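Local coordinates for putative acyl-[acyl-carrier-protein] desaturase DesA2 (Mycobacterium tuberculosis, PDB 1ZA0) that probably introduces double bonds into acyl chains carried on acyl carrier protein during mycobacterial fatty acid biosynthesis, using a metal centre inside a four-helix bundle, at residues E29-A34 with L100-A105; C69-I74 with A163-N168; H108-A113 with R187-H192; A156-C161 with D223-D228. All coordinates share one frame; numbering follows the deposited sequence.

Interaction 1: residues E29-A34 with L100-A105; sequences EDIWFA and LGRWTA. With EDO (1,2-ethanediol), chain C.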
loop_
_atom_site.group_PDB
_atom_site.type_symbol
_atom_site.label_atom_id
_atom_site.label_comp_id
_atom_site.label_asym_id
_atom_site.label_seq_id
_atom_site.Cartn_x
_atom_site.Cartn_y
_atom_site.Cartn_z
ATOM N N GLU A 29 3.963 -9.050 16.096
ATOM C CA GLU A 29 4.704 -9.217 14.839
ATOM C C GLU A 29 4.807 -10.710 14.460
ATOM O O GLU A 29 4.838 -11.611 15.327
ATOM C CB GLU A 29 6.084 -8.604 14.958
ATOM C CG GLU A 29 7.062 -9.378 15.814
ATOM C CD GLU A 29 8.328 -8.596 16.093
ATOM O OE1 GLU A 29 8.455 -7.393 15.699
ATOM O OE2 GLU A 29 9.228 -9.180 16.744
ATOM N N ASP A 30 4.807 -10.976 13.159
ATOM C CA ASP A 30 5.025 -12.343 12.646
ATOM C C ASP A 30 5.848 -12.186 11.346
ATOM O O ASP A 30 5.282 -12.086 10.247
ATOM C CB ASP A 30 3.664 -12.985 12.365
ATOM C CG ASP A 30 3.776 -14.428 11.879
ATOM O OD1 ASP A 30 4.832 -15.096 12.037
ATOM O OD2 ASP A 30 2.812 -14.975 11.303
ATOM N N ILE A 31 7.158 -12.142 11.531
ATOM C CA ILE A 31 8.145 -11.597 10.595
ATOM C C ILE A 31 8.280 -12.525 9.437
ATOM O O ILE A 31 8.312 -13.681 9.620
ATOM C CB ILE A 31 9.524 -11.370 11.332
ATOM C CG1 ILE A 31 9.387 -10.294 12.412
ATOM C CG2 ILE A 31 10.687 -10.978 10.400
ATOM C CD1 ILE A 31 8.608 -9.078 12.018
ATOM N N TRP A 32 8.282 -11.978 8.235
ATOM C CA TRP A 32 8.574 -12.741 7.008
ATOM C C TRP A 32 9.725 -12.073 6.239
ATOM O O TRP A 32 10.059 -10.931 6.490
ATOM C CB TRP A 32 7.316 -12.860 6.145
ATOM C CG TRP A 32 6.756 -11.580 5.622
ATOM C CD1 TRP A 32 5.984 -10.673 6.291
ATOM C CD2 TRP A 32 6.822 -11.107 4.264
ATOM N NE1 TRP A 32 5.592 -9.647 5.450
ATOM C CE2 TRP A 32 6.093 -9.888 4.198
ATOM C CE3 TRP A 32 7.436 -11.587 3.096
ATOM C CZ2 TRP A 32 5.974 -9.154 3.044
ATOM C CZ3 TRP A 32 7.308 -10.864 1.956
ATOM C CH2 TRP A 32 6.599 -9.637 1.932
ATOM N N PHE A 33 10.350 -12.844 5.331
ATOM C CA PHE A 33 11.475 -12.386 4.511
ATOM C C PHE A 33 11.078 -12.493 3.051
ATOM O O PHE A 33 10.444 -13.446 2.670
ATOM C CB PHE A 33 12.709 -13.241 4.841
ATOM C CG PHE A 33 13.088 -13.180 6.274
ATOM C CD1 PHE A 33 13.830 -12.103 6.756
ATOM C CD2 PHE A 33 12.694 -14.191 7.176
ATOM C CE1 PHE A 33 14.159 -12.036 8.120
ATOM C CE2 PHE A 33 13.006 -14.093 8.547
ATOM C CZ PHE A 33 13.739 -13.034 9.002
ATOM N N ALA A 34 11.369 -11.437 2.291
ATOM C CA ALA A 34 11.115 -11.351 0.892
ATOM C C ALA A 34 11.683 -12.603 0.177
ATOM O O ALA A 34 10.990 -13.197 -0.674
ATOM C CB ALA A 34 11.763 -10.028 0.342
ATOM N N LEU A 100 8.637 5.209 12.474
ATOM C CA LEU A 100 8.898 5.550 11.060
ATOM C C LEU A 100 9.935 4.624 10.465
ATOM O O LEU A 100 9.821 4.288 9.277
ATOM C CB LEU A 100 9.262 7.025 10.757
ATOM N N GLY A 101 10.914 4.224 11.277
ATOM C CA GLY A 101 12.010 3.364 10.859
ATOM C C GLY A 101 11.474 1.963 10.582
ATOM O O GLY A 101 11.801 1.379 9.534
ATOM N N ARG A 102 10.650 1.457 11.498
ATOM C CA ARG A 102 9.980 0.173 11.321
ATOM C C ARG A 102 9.029 0.142 10.098
ATOM O O ARG A 102 9.096 -0.790 9.291
ATOM C CB ARG A 102 9.268 -0.283 12.585
ATOM C CG ARG A 102 8.515 -1.640 12.416
ATOM C CD ARG A 102 9.403 -2.812 12.145
ATOM N NE ARG A 102 8.637 -4.028 12.271
ATOM C CZ ARG A 102 8.765 -4.883 13.283
ATOM N NH1 ARG A 102 9.690 -4.665 14.187
ATOM N NH2 ARG A 102 7.972 -5.943 13.376
ATOM N N TRP A 103 8.193 1.147 9.962
ATOM C CA TRP A 103 7.244 1.260 8.864
ATOM C C TRP A 103 8.018 1.294 7.554
ATOM O O TRP A 103 7.708 0.551 6.632
ATOM C CB TRP A 103 6.343 2.500 9.002
ATOM C CG TRP A 103 5.454 2.745 7.797
ATOM C CD1 TRP A 103 4.293 2.125 7.565
ATOM C CD2 TRP A 103 5.641 3.659 6.710
ATOM N NE1 TRP A 103 3.760 2.536 6.369
ATOM C CE2 TRP A 103 4.573 3.487 5.832
ATOM C CE3 TRP A 103 6.644 4.575 6.358
ATOM C CZ2 TRP A 103 4.454 4.194 4.640
ATOM C CZ3 TRP A 103 6.545 5.255 5.168
ATOM C CH2 TRP A 103 5.434 5.095 4.339
ATOM N N THR A 104 9.030 2.173 7.485
ATOM C CA THR A 104 9.906 2.238 6.309
ATOM C C THR A 104 10.518 0.884 5.887
ATOM O O THR A 104 10.539 0.556 4.723
ATOM C CB THR A 104 11.014 3.290 6.558
ATOM O OG1 THR A 104 10.342 4.550 6.735
ATOM C CG2 THR A 104 11.864 3.523 5.301
ATOM N N ALA A 105 11.048 0.152 6.822
ATOM C CA ALA A 105 11.649 -1.131 6.546
ATOM C C ALA A 105 10.622 -2.129 6.013
ATOM O O ALA A 105 10.966 -3.007 5.204
ATOM C CB ALA A 105 12.265 -1.713 7.848
HETATM C C1 EDO C . 7.559 -7.825 7.659
HETATM O O1 EDO C . 8.241 -8.961 8.104
HETATM C C2 EDO C . 6.461 -7.461 8.636
HETATM O O2 EDO C . 5.516 -8.498 8.812
#
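E29 meets R102 through one carboxylate oxygen. OE1 of E29 takes the NH2 group of R102 at 2.8 Å in a salt bridge that is nearly straight at the hydrogen (166°), and NH1 of R102 adds a weak second bond to the same oxygen. NH2 points at OE1 from within its own guanidinium plane, whereas on the glutamate it arrives on the anti side of OE1 and lies somewhat out of the carboxylate plane. E29 reaches it with CG tucked between its backbone N and carbonyl carbon (chi1 73°) and the chain extended beyond. R102, bent at chi2, crosses E29 at about a right angle; its NE is bound in turn by E106, so the guanidinium is gripped by carboxylates from the loop and from its own helix.

I31 adds the apolar part: its CD1 methyl stands 3.5 Å from NH2 of R102, approaching the guanidinium obliquely. The loop that follows helix 9-27 is thus pinned at the surface to helix 95-121, a helix that supplies E107 to the manganese site of this ferritin-like four-helix bundle.

The backbone of W32 grips an ethanediol molecule, probably from the crystallisation liquor. W32 N donates to O1 of the diol at 3.0 Å, and O1 donates back to W32 O. The indole is buried, packing on L109 and H110.

Interaction 2: residues C69-I74 with A163-N168; sequences CEILLI and AVFCRN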
loop_
_atom_site.group_PDB
_atom_site.type_symbol
_atom_site.label_atom_id
_atom_site.label_comp_id
_atom_site.label_asym_id
_atom_site.label_seq_id
_atom_site.Cartn_x
_atom_site.Cartn_y
_atom_site.Cartn_z
ATOM N N CYS A 69 0.697 -5.693 -9.869
ATOM C CA CYS A 69 1.972 -5.834 -9.190
ATOM C C CYS A 69 2.971 -4.693 -9.561
ATOM O O CYS A 69 3.740 -4.280 -8.740
ATOM C CB CYS A 69 2.625 -7.178 -9.478
ATOM S SG CYS A 69 1.815 -8.580 -8.693
ATOM N N GLU A 70 2.973 -4.280 -10.812
ATOM C CA GLU A 70 3.832 -3.196 -11.282
ATOM C C GLU A 70 3.442 -1.891 -10.659
ATOM O O GLU A 70 4.307 -1.139 -10.238
ATOM C CB GLU A 70 3.822 -3.070 -12.803
ATOM C CG GLU A 70 4.374 -4.311 -13.453
ATOM C CD GLU A 70 4.409 -4.248 -14.960
ATOM O OE1 GLU A 70 3.361 -4.308 -15.643
ATOM O OE2 GLU A 70 5.550 -4.163 -15.455
ATOM N N ILE A 71 2.131 -1.650 -10.524
ATOM C CA ILE A 71 1.668 -0.457 -9.815
ATOM C C ILE A 71 2.142 -0.462 -8.379
ATOM O O ILE A 71 2.646 0.553 -7.889
ATOM C CB ILE A 71 0.113 -0.356 -9.886
ATOM C CG1 ILE A 71 -0.314 -0.074 -11.323
ATOM C CG2 ILE A 71 -0.419 0.729 -8.865
ATOM C CD1 ILE A 71 -1.795 -0.448 -11.573
ATOM N N LEU A 72 2.052 -1.618 -7.694
ATOM C CA LEU A 72 2.482 -1.711 -6.288
ATOM C C LEU A 72 3.964 -1.439 -6.114
ATOM O O LEU A 72 4.436 -0.735 -5.163
ATOM C CB LEU A 72 2.189 -3.079 -5.669
ATOM C CG LEU A 72 0.817 -3.357 -5.127
ATOM C CD1 LEU A 72 0.682 -4.823 -4.628
ATOM C CD2 LEU A 72 0.475 -2.347 -4.073
ATOM N N LEU A 73 4.695 -2.025 -7.035
ATOM C CA LEU A 73 6.136 -1.919 -7.000
ATOM C C LEU A 73 6.582 -0.478 -7.171
ATOM O O LEU A 73 7.454 0.041 -6.390
ATOM C CB LEU A 73 6.728 -2.825 -8.050
ATOM C CG LEU A 73 8.249 -2.683 -8.181
ATOM C CD1 LEU A 73 8.967 -3.011 -6.829
ATOM C CD2 LEU A 73 8.771 -3.508 -9.319
ATOM N N ILE A 74 5.957 0.220 -8.126
ATOM C CA ILE A 74 6.313 1.617 -8.383
ATOM C C ILE A 74 6.023 2.459 -7.140
ATOM O O ILE A 74 6.820 3.300 -6.731
ATOM C CB ILE A 74 5.518 2.180 -9.602
ATOM C CG1 ILE A 74 5.928 1.521 -10.919
ATOM C CG2 ILE A 74 5.636 3.714 -9.721
ATOM C CD1 ILE A 74 7.235 1.964 -11.420
ATOM N N ALA A 163 -4.354 -1.668 1.705
ATOM C CA ALA A 163 -4.896 -2.876 2.298
ATOM C C ALA A 163 -6.021 -3.484 1.431
ATOM O O ALA A 163 -5.988 -4.693 1.215
ATOM C CB ALA A 163 -5.377 -2.614 3.700
ATOM N N VAL A 164 -6.916 -2.647 0.903
ATOM C CA VAL A 164 -7.991 -3.064 0.014
ATOM C C VAL A 164 -7.447 -3.593 -1.354
ATOM O O VAL A 164 -7.781 -4.692 -1.800
ATOM C CB VAL A 164 -8.960 -1.917 -0.198
ATOM C CG1 VAL A 164 -9.993 -2.236 -1.261
ATOM C CG2 VAL A 164 -9.681 -1.575 1.176
ATOM N N PHE A 165 -6.562 -2.812 -1.961
ATOM C CA PHE A 165 -5.842 -3.222 -3.167
ATOM C C PHE A 165 -5.204 -4.587 -3.031
ATOM O O PHE A 165 -5.466 -5.453 -3.861
ATOM C CB PHE A 165 -4.823 -2.119 -3.535
ATOM C CG PHE A 165 -4.146 -2.276 -4.871
ATOM C CD1 PHE A 165 -4.410 -1.391 -5.906
ATOM C CD2 PHE A 165 -3.165 -3.275 -5.064
ATOM C CE1 PHE A 165 -3.740 -1.492 -7.157
ATOM C CE2 PHE A 165 -2.471 -3.368 -6.264
ATOM C CZ PHE A 165 -2.795 -2.475 -7.341
ATOM N N CYS A 166 -4.399 -4.823 -1.971
ATOM C CA CYS A 166 -3.648 -6.037 -1.869
ATOM C C CYS A 166 -4.531 -7.227 -1.449
ATOM O O CYS A 166 -4.286 -8.376 -1.870
ATOM C CB CYS A 166 -2.476 -5.889 -0.894
ATOM S SG CYS A 166 -1.213 -4.760 -1.483
ATOM N N ARG A 167 -5.533 -6.961 -0.602
ATOM C CA ARG A 167 -6.520 -7.970 -0.298
ATOM C C ARG A 167 -7.259 -8.467 -1.578
ATOM O O ARG A 167 -7.385 -9.703 -1.784
ATOM C CB ARG A 167 -7.525 -7.474 0.758
ATOM C CG ARG A 167 -8.542 -8.570 1.105
ATOM N N ASN A 168 -7.713 -7.520 -2.413
ATOM C CA ASN A 168 -8.497 -7.822 -3.569
ATOM C C ASN A 168 -7.599 -8.537 -4.556
ATOM O O ASN A 168 -8.032 -9.444 -5.282
ATOM C CB ASN A 168 -9.124 -6.564 -4.219
ATOM C CG ASN A 168 -10.202 -5.904 -3.337
ATOM O OD1 ASN A 168 -10.642 -6.498 -2.318
ATOM N ND2 ASN A 168 -10.658 -4.710 -3.757
#
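Apolar packing carries this contact, and F165 and L72 account for most of it. L72 sets its branched end against the CD2 and CE2 atoms of F165: CG of L72 lies 3.5 Å from CE2 of F165, with both methyls of L72 also near that atom, CD1 and CD2 each at 3.8 Å. The approach to the ring is oblique, and the two side chains slide past each other in opposite directions. F165 gets there because its CG is anti to the backbone N (chi1 -171°), which sends the ring across the gap between the helices. I71 makes a looser contact, its CG2 methyl 4.3 Å from CZ of the same ring.

The sulfur joins the same apolar packing. SG of C166 rests against the leucine methyls, 3.7 Å from CD1 of L72, while the cysteine also packs on I185 and A186 of helix 176-206.

As for the backbones, the segment axes come no closer than 11.7 Å and run at 146° to each other, so large side chains fill the space between them. All four touching residues are buried. Such a leucine-phenylalanine layer between antiparallel helices is the hydrophobic interior expected of a four-helix bundle, with the C166 side chain about 8 Å from the manganese ion.

Interaction 3: residues H108-A113 with R187-H192; sequences HLHAIA and RDEVRH. With MN (manganese (II) ion), chain B; EDO (1,2-ethanediol), chain C.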
loop_
_atom_site.group_PDB
_atom_site.type_symbol
_atom_site.label_atom_id
_atom_site.label_comp_id
_atom_site.label_asym_id
_atom_site.label_seq_id
_atom_site.Cartn_x
_atom_site.Cartn_y
_atom_site.Cartn_z
ATOM N N HIS A 108 9.840 -1.204 2.418
ATOM C CA HIS A 108 10.976 -1.580 1.616
ATOM C C HIS A 108 10.962 -3.079 1.312
ATOM O O HIS A 108 11.293 -3.493 0.235
ATOM C CB HIS A 108 12.270 -1.316 2.356
ATOM C CG HIS A 108 13.467 -1.468 1.484
ATOM N ND1 HIS A 108 14.747 -1.468 1.982
ATOM C CD2 HIS A 108 13.585 -1.622 0.139
ATOM C CE1 HIS A 108 15.608 -1.570 0.980
ATOM N NE2 HIS A 108 14.929 -1.669 -0.149
ATOM N N LEU A 109 10.699 -3.864 2.339
ATOM C CA LEU A 109 10.578 -5.300 2.265
ATOM C C LEU A 109 9.583 -5.755 1.184
ATOM O O LEU A 109 9.901 -6.658 0.404
ATOM C CB LEU A 109 10.242 -5.900 3.630
ATOM C CG LEU A 109 10.260 -7.460 3.590
ATOM C CD1 LEU A 109 11.682 -8.007 3.809
ATOM C CD2 LEU A 109 9.327 -8.011 4.598
ATOM N N HIS A 110 8.450 -5.073 1.095
ATOM C CA HIS A 110 7.432 -5.322 0.118
ATOM C C HIS A 110 7.988 -5.101 -1.280
ATOM O O HIS A 110 7.803 -5.962 -2.150
ATOM C CB HIS A 110 6.198 -4.336 0.313
ATOM C CG HIS A 110 5.529 -4.490 1.644
ATOM N ND1 HIS A 110 4.651 -3.544 2.166
ATOM C CD2 HIS A 110 5.559 -5.522 2.534
ATOM C CE1 HIS A 110 4.201 -3.999 3.329
ATOM N NE2 HIS A 110 4.733 -5.194 3.572
ATOM N N ALA A 111 8.681 -3.966 -1.475
ATOM C CA ALA A 111 9.289 -3.627 -2.769
ATOM C C ALA A 111 10.348 -4.714 -3.173
ATOM O O ALA A 111 10.387 -5.155 -4.322
ATOM C CB ALA A 111 9.918 -2.229 -2.717
ATOM N N ILE A 112 11.147 -5.200 -2.232
ATOM C CA ILE A 112 12.160 -6.189 -2.583
ATOM C C ILE A 112 11.484 -7.478 -3.022
ATOM O O ILE A 112 11.891 -8.096 -4.024
ATOM C CB ILE A 112 13.079 -6.497 -1.387
ATOM C CG1 ILE A 112 13.929 -5.252 -0.993
ATOM C CG2 ILE A 112 13.986 -7.644 -1.717
ATOM C CD1 ILE A 112 14.439 -5.398 0.535
ATOM N N ALA A 113 10.497 -7.927 -2.231
ATOM C CA ALA A 113 9.802 -9.187 -2.516
ATOM C C ALA A 113 9.163 -9.107 -3.937
ATOM O O ALA A 113 9.341 -9.997 -4.755
ATOM C CB ALA A 113 8.719 -9.454 -1.528
ATOM N N ARG A 187 -1.566 -8.104 4.849
ATOM C CA ARG A 187 -1.578 -8.163 6.313
ATOM C C ARG A 187 -0.732 -7.071 6.983
ATOM O O ARG A 187 -1.114 -6.521 8.048
ATOM C CB ARG A 187 -1.147 -9.521 6.799
ATOM C CG ARG A 187 -2.116 -10.605 6.463
ATOM C CD ARG A 187 -1.666 -12.008 6.862
ATOM N NE ARG A 187 -2.460 -13.014 6.133
ATOM C CZ ARG A 187 -3.720 -13.337 6.427
ATOM N NH1 ARG A 187 -4.335 -12.816 7.517
ATOM N NH2 ARG A 187 -4.355 -14.229 5.670
ATOM N N ASP A 188 0.387 -6.728 6.368
ATOM C CA ASP A 188 1.188 -5.599 6.810
ATOM C C ASP A 188 0.425 -4.318 6.588
ATOM O O ASP A 188 0.414 -3.479 7.478
ATOM C CB ASP A 188 2.548 -5.518 6.102
ATOM C CG ASP A 188 3.525 -6.558 6.560
ATOM O OD1 ASP A 188 3.424 -7.157 7.677
ATOM O OD2 ASP A 188 4.507 -6.847 5.834
ATOM N N GLU A 189 -0.255 -4.156 5.452
ATOM C CA GLU A 189 -0.962 -2.950 5.183
ATOM C C GLU A 189 -2.137 -2.712 6.185
ATOM O O GLU A 189 -2.398 -1.556 6.547
ATOM C CB GLU A 189 -1.533 -2.900 3.755
ATOM C CG GLU A 189 -0.524 -3.141 2.640
ATOM C CD GLU A 189 0.455 -2.001 2.428
ATOM O OE1 GLU A 189 0.467 -1.439 1.274
ATOM O OE2 GLU A 189 1.255 -1.714 3.354
ATOM N N VAL A 190 -2.796 -3.790 6.617
ATOM C CA VAL A 190 -3.821 -3.702 7.654
ATOM C C VAL A 190 -3.232 -3.113 8.960
ATOM O O VAL A 190 -3.838 -2.239 9.627
ATOM C CB VAL A 190 -4.524 -5.060 7.847
ATOM C CG1 VAL A 190 -5.353 -5.110 9.164
ATOM C CG2 VAL A 190 -5.394 -5.404 6.601
ATOM N N ARG A 191 -2.077 -3.620 9.293
ATOM C CA ARG A 191 -1.317 -3.171 10.441
ATOM C C ARG A 191 -0.845 -1.730 10.335
ATOM O O ARG A 191 -0.912 -0.973 11.326
ATOM C CB ARG A 191 -0.178 -4.137 10.720
ATOM C CG ARG A 191 -0.655 -5.437 11.244
ATOM C CD ARG A 191 0.395 -6.550 11.180
ATOM N NE ARG A 191 1.668 -6.272 11.847
ATOM C CZ ARG A 191 1.889 -6.446 13.160
ATOM N NH1 ARG A 191 0.901 -6.766 13.976
ATOM N NH2 ARG A 191 3.090 -6.234 13.684
ATOM N N HIS A 192 -0.467 -1.302 9.111
ATOM C CA HIS A 192 -0.040 0.043 8.876
ATOM C C HIS A 192 -1.237 0.999 9.074
ATOM O O HIS A 192 -1.147 2.097 9.727
ATOM C CB HIS A 192 0.575 0.162 7.458
ATOM C CG HIS A 192 1.896 -0.570 7.285
ATOM N ND1 HIS A 192 2.607 -0.567 6.094
ATOM C CD2 HIS A 192 2.581 -1.388 8.135
ATOM C CE1 HIS A 192 3.722 -1.276 6.265
ATOM N NE2 HIS A 192 3.710 -1.824 7.467
HETATM MN MN MN B . 1.912 0.147 3.973
HETATM C C1 EDO C . 7.559 -7.825 7.659
HETATM O O1 EDO C . 8.241 -8.961 8.104
HETATM C C2 EDO C . 6.461 -7.461 8.636
HETATM O O2 EDO C . 5.516 -8.498 8.812
HETATM O O HOH W 1 1.608 1.192 2.097
#
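H110 carries its ring beside its own backbone N (chi1 -61°) and D188 does the same with its carboxylate (chi1 -73°), and these two torsions turn the groups to face each other across the helices. NE2 of H110 then donates to OD2 of D188 at 2.8 Å, almost straight. The acceptor is the anti lone pair of OD2, and it lies in the imidazole plane; ring and carboxylate are nearly coplanar. W32 NE1 gives OD2 a second hydrogen bond, while an ethanediol hydroxyl donates to OD1, so both oxygens of D188 are held.

E189 comes to the ring edge of H110 with its carboxylate plane almost perpendicular, OE2 standing 3.7 Å from CE1. That oxygen binds manganese at 2.1 Å. Its mate OE1 accepts from the metal-bound water and pairs with K76, whose NZ also bonds ND1 of H110. H192 binds the ion through ND1 at 2.3 Å, with NE2 held by E106, and its ring lies near parallel to that of H110 but slid well aside. By similarity H110 would bind the other iron of the pair, not the one of E159 and H192; its nitrogens here engage K76 and D188.

Segments 108-113 and 187-192 of helices 95-121 and 176-206 run antiparallel, their axes at 161°. E107 of helix 95-121 and E159 of helix 148-172 complete the manganese site, and K76 reaches in from helix 63-77.

Interaction 4: residues A156-C161 with D223-D228; sequences AFYERC and DVLGAD. With MN (manganese (II) ion), chain B.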
loop_
_atom_site.group_PDB
_atom_site.type_symbol
_atom_site.label_atom_id
_atom_site.label_comp_id
_atom_site.label_asym_id
_atom_site.label_seq_id
_atom_site.Cartn_x
_atom_site.Cartn_y
_atom_site.Cartn_z
ATOM N N ALA A 156 -3.446 7.378 6.843
ATOM C CA ALA A 156 -4.449 6.412 7.218
ATOM C C ALA A 156 -5.269 5.964 6.020
ATOM O O ALA A 156 -5.552 4.748 5.851
ATOM C CB ALA A 156 -5.375 7.000 8.360
ATOM N N PHE A 157 -5.665 6.915 5.191
ATOM C CA PHE A 157 -6.436 6.582 4.026
ATOM C C PHE A 157 -5.597 5.790 3.002
ATOM O O PHE A 157 -6.096 4.921 2.326
ATOM C CB PHE A 157 -6.931 7.841 3.354
ATOM C CG PHE A 157 -8.183 8.373 3.914
ATOM C CD1 PHE A 157 -9.378 7.730 3.682
ATOM C CD2 PHE A 157 -8.186 9.591 4.642
ATOM C CE1 PHE A 157 -10.565 8.226 4.182
ATOM C CE2 PHE A 157 -9.412 10.114 5.157
ATOM C CZ PHE A 157 -10.584 9.417 4.937
ATOM N N TYR A 158 -4.356 6.226 2.828
ATOM C CA TYR A 158 -3.471 5.686 1.828
ATOM C C TYR A 158 -3.107 4.221 2.181
ATOM O O TYR A 158 -3.165 3.353 1.315
ATOM C CB TYR A 158 -2.203 6.569 1.702
ATOM C CG TYR A 158 -1.185 6.043 0.688
ATOM C CD1 TYR A 158 -1.359 6.302 -0.663
ATOM C CD2 TYR A 158 -0.098 5.278 1.079
ATOM C CE1 TYR A 158 -0.455 5.835 -1.622
ATOM C CE2 TYR A 158 0.825 4.800 0.115
ATOM C CZ TYR A 158 0.617 5.072 -1.234
ATOM O OH TYR A 158 1.490 4.638 -2.228
ATOM N N GLU A 159 -2.827 3.944 3.448
ATOM C CA GLU A 159 -2.676 2.587 3.903
ATOM C C GLU A 159 -3.936 1.759 3.777
ATOM O O GLU A 159 -3.860 0.586 3.461
ATOM C CB GLU A 159 -2.114 2.510 5.321
ATOM C CG GLU A 159 -0.720 3.083 5.415
ATOM C CD GLU A 159 0.290 2.085 4.798
ATOM O OE1 GLU A 159 -0.170 1.023 4.242
ATOM O OE2 GLU A 159 1.490 2.288 4.906
ATOM N N ARG A 160 -5.104 2.359 3.963
ATOM C CA ARG A 160 -6.318 1.592 3.774
ATOM C C ARG A 160 -6.494 1.238 2.278
ATOM O O ARG A 160 -6.888 0.159 1.976
ATOM C CB ARG A 160 -7.543 2.367 4.261
ATOM C CG ARG A 160 -8.850 1.518 4.209
ATOM C CD ARG A 160 -10.023 2.179 4.927
ATOM N NE ARG A 160 -11.133 1.270 5.166
ATOM C CZ ARG A 160 -11.463 0.680 6.301
ATOM N NH1 ARG A 160 -10.761 0.840 7.404
ATOM N NH2 ARG A 160 -12.525 -0.113 6.304
ATOM N N CYS A 161 -6.202 2.180 1.389
ATOM C CA CYS A 161 -6.152 1.894 -0.048
ATOM C C CYS A 161 -5.222 0.703 -0.345
ATOM O O CYS A 161 -5.623 -0.206 -1.068
ATOM C CB CYS A 161 -5.684 3.091 -0.871
ATOM S SG CYS A 161 -6.786 4.500 -0.777
ATOM N N ASP A 223 -7.124 10.041 -4.828
ATOM C CA ASP A 223 -7.309 9.390 -6.157
ATOM C C ASP A 223 -6.964 7.893 -6.057
ATOM O O ASP A 223 -6.495 7.444 -5.038
ATOM C CB ASP A 223 -6.451 10.092 -7.223
ATOM C CG ASP A 223 -7.146 10.160 -8.655
ATOM O OD1 ASP A 223 -8.002 9.307 -9.020
ATOM O OD2 ASP A 223 -6.836 11.029 -9.489
ATOM N N VAL A 224 -7.216 7.118 -7.093
ATOM C CA VAL A 224 -6.864 5.703 -7.034
ATOM C C VAL A 224 -5.347 5.522 -6.984
ATOM O O VAL A 224 -4.571 6.375 -7.430
ATOM C CB VAL A 224 -7.467 4.873 -8.211
ATOM C CG1 VAL A 224 -8.967 5.133 -8.348
ATOM C CG2 VAL A 224 -6.765 5.147 -9.479
ATOM N N LEU A 225 -4.926 4.407 -6.420
ATOM C CA LEU A 225 -3.500 4.123 -6.347
ATOM C C LEU A 225 -2.873 4.115 -7.735
ATOM O O LEU A 225 -3.340 3.440 -8.652
ATOM C CB LEU A 225 -3.230 2.815 -5.593
ATOM C CG LEU A 225 -3.569 2.832 -4.112
ATOM C CD1 LEU A 225 -3.404 1.378 -3.629
ATOM C CD2 LEU A 225 -2.706 3.747 -3.302
ATOM N N GLY A 226 -1.819 4.897 -7.909
ATOM C CA GLY A 226 -1.079 4.887 -9.178
ATOM C C GLY A 226 -1.550 5.921 -10.206
ATOM O O GLY A 226 -1.006 5.980 -11.307
ATOM N N ALA A 227 -2.550 6.714 -9.841
ATOM C CA ALA A 227 -3.054 7.864 -10.618
ATOM C C ALA A 227 -1.970 8.887 -11.061
ATOM O O ALA A 227 -2.134 9.561 -12.044
ATOM C CB ALA A 227 -4.118 8.581 -9.783
ATOM N N ASP A 228 -0.897 8.989 -10.282
ATOM C CA ASP A 228 0.258 9.857 -10.547
ATOM C C ASP A 228 1.348 9.189 -11.433
ATOM O O ASP A 228 2.345 9.845 -11.776
ATOM C CB ASP A 228 0.916 10.288 -9.203
ATOM C CG ASP A 228 1.447 9.055 -8.346
ATOM O OD1 ASP A 228 0.740 7.988 -8.214
ATOM O OD2 ASP A 228 2.572 9.062 -7.774
HETATM MN MN MN B . 1.912 0.147 3.973
HETATM O O HOH W 1 1.608 1.192 2.097
#
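This is a small buried apolar contact in which the loop between helices 208-221 and 233-241 inserts a leucine against helix 148-172 of the four-helix bundle. The loop forms a type II beta turn from V224 to A227, closed by the bond from A227 N to V224 O. L225 occupies its second position and G226 its third, where the positive phi suits a glycine.

From the turn, L225 points at the helix and spreads its two methyls. CD2 of L225 reaches the tyrosine, 3.5 Å from CE1 of Y158, meeting the ring obliquely. A chi1 of 178° swings the Y158 ring out opposite its own amide nitrogen. The branch point of L225 packs on the cysteine, CG standing 3.9 Å from CB of C161. L75 of helix 63-77 touches both Y158 and L225.

E159, between the two contact residues in sequence, points away from the loop and chelates manganese with OE1 at 2.3 Å and OE2 at 2.4 Å. The same stretch of helix therefore serves the metal on one side and the loop on another. The remaining methyl of L225, CD1, settles against backbone, 3.7 Å from the carbonyl O of C161.

In the fold
All four contacts build on the bundle helices. Interactions 1 and 3 share helix 95-121, and interactions 2 and 4 share helix 148-172. In each of these pairs the contacts touch, with centres about 7 Å and 10 Å apart respectively; interactions 1 and 4 are the farthest separated, at about 20 Å between centres. Along the chain, interaction 1 closes before 3 and 4 open, while 2 interleaves with every other contact. Manganese joins interactions 3 and 4 through E189, H192 and E159, and W103 of interaction 1 hydrogen-bonds E159. The apolar layers of 2 and 4 meet where F165 packs on L225, so the packing of 2 continues into the loop 223-228.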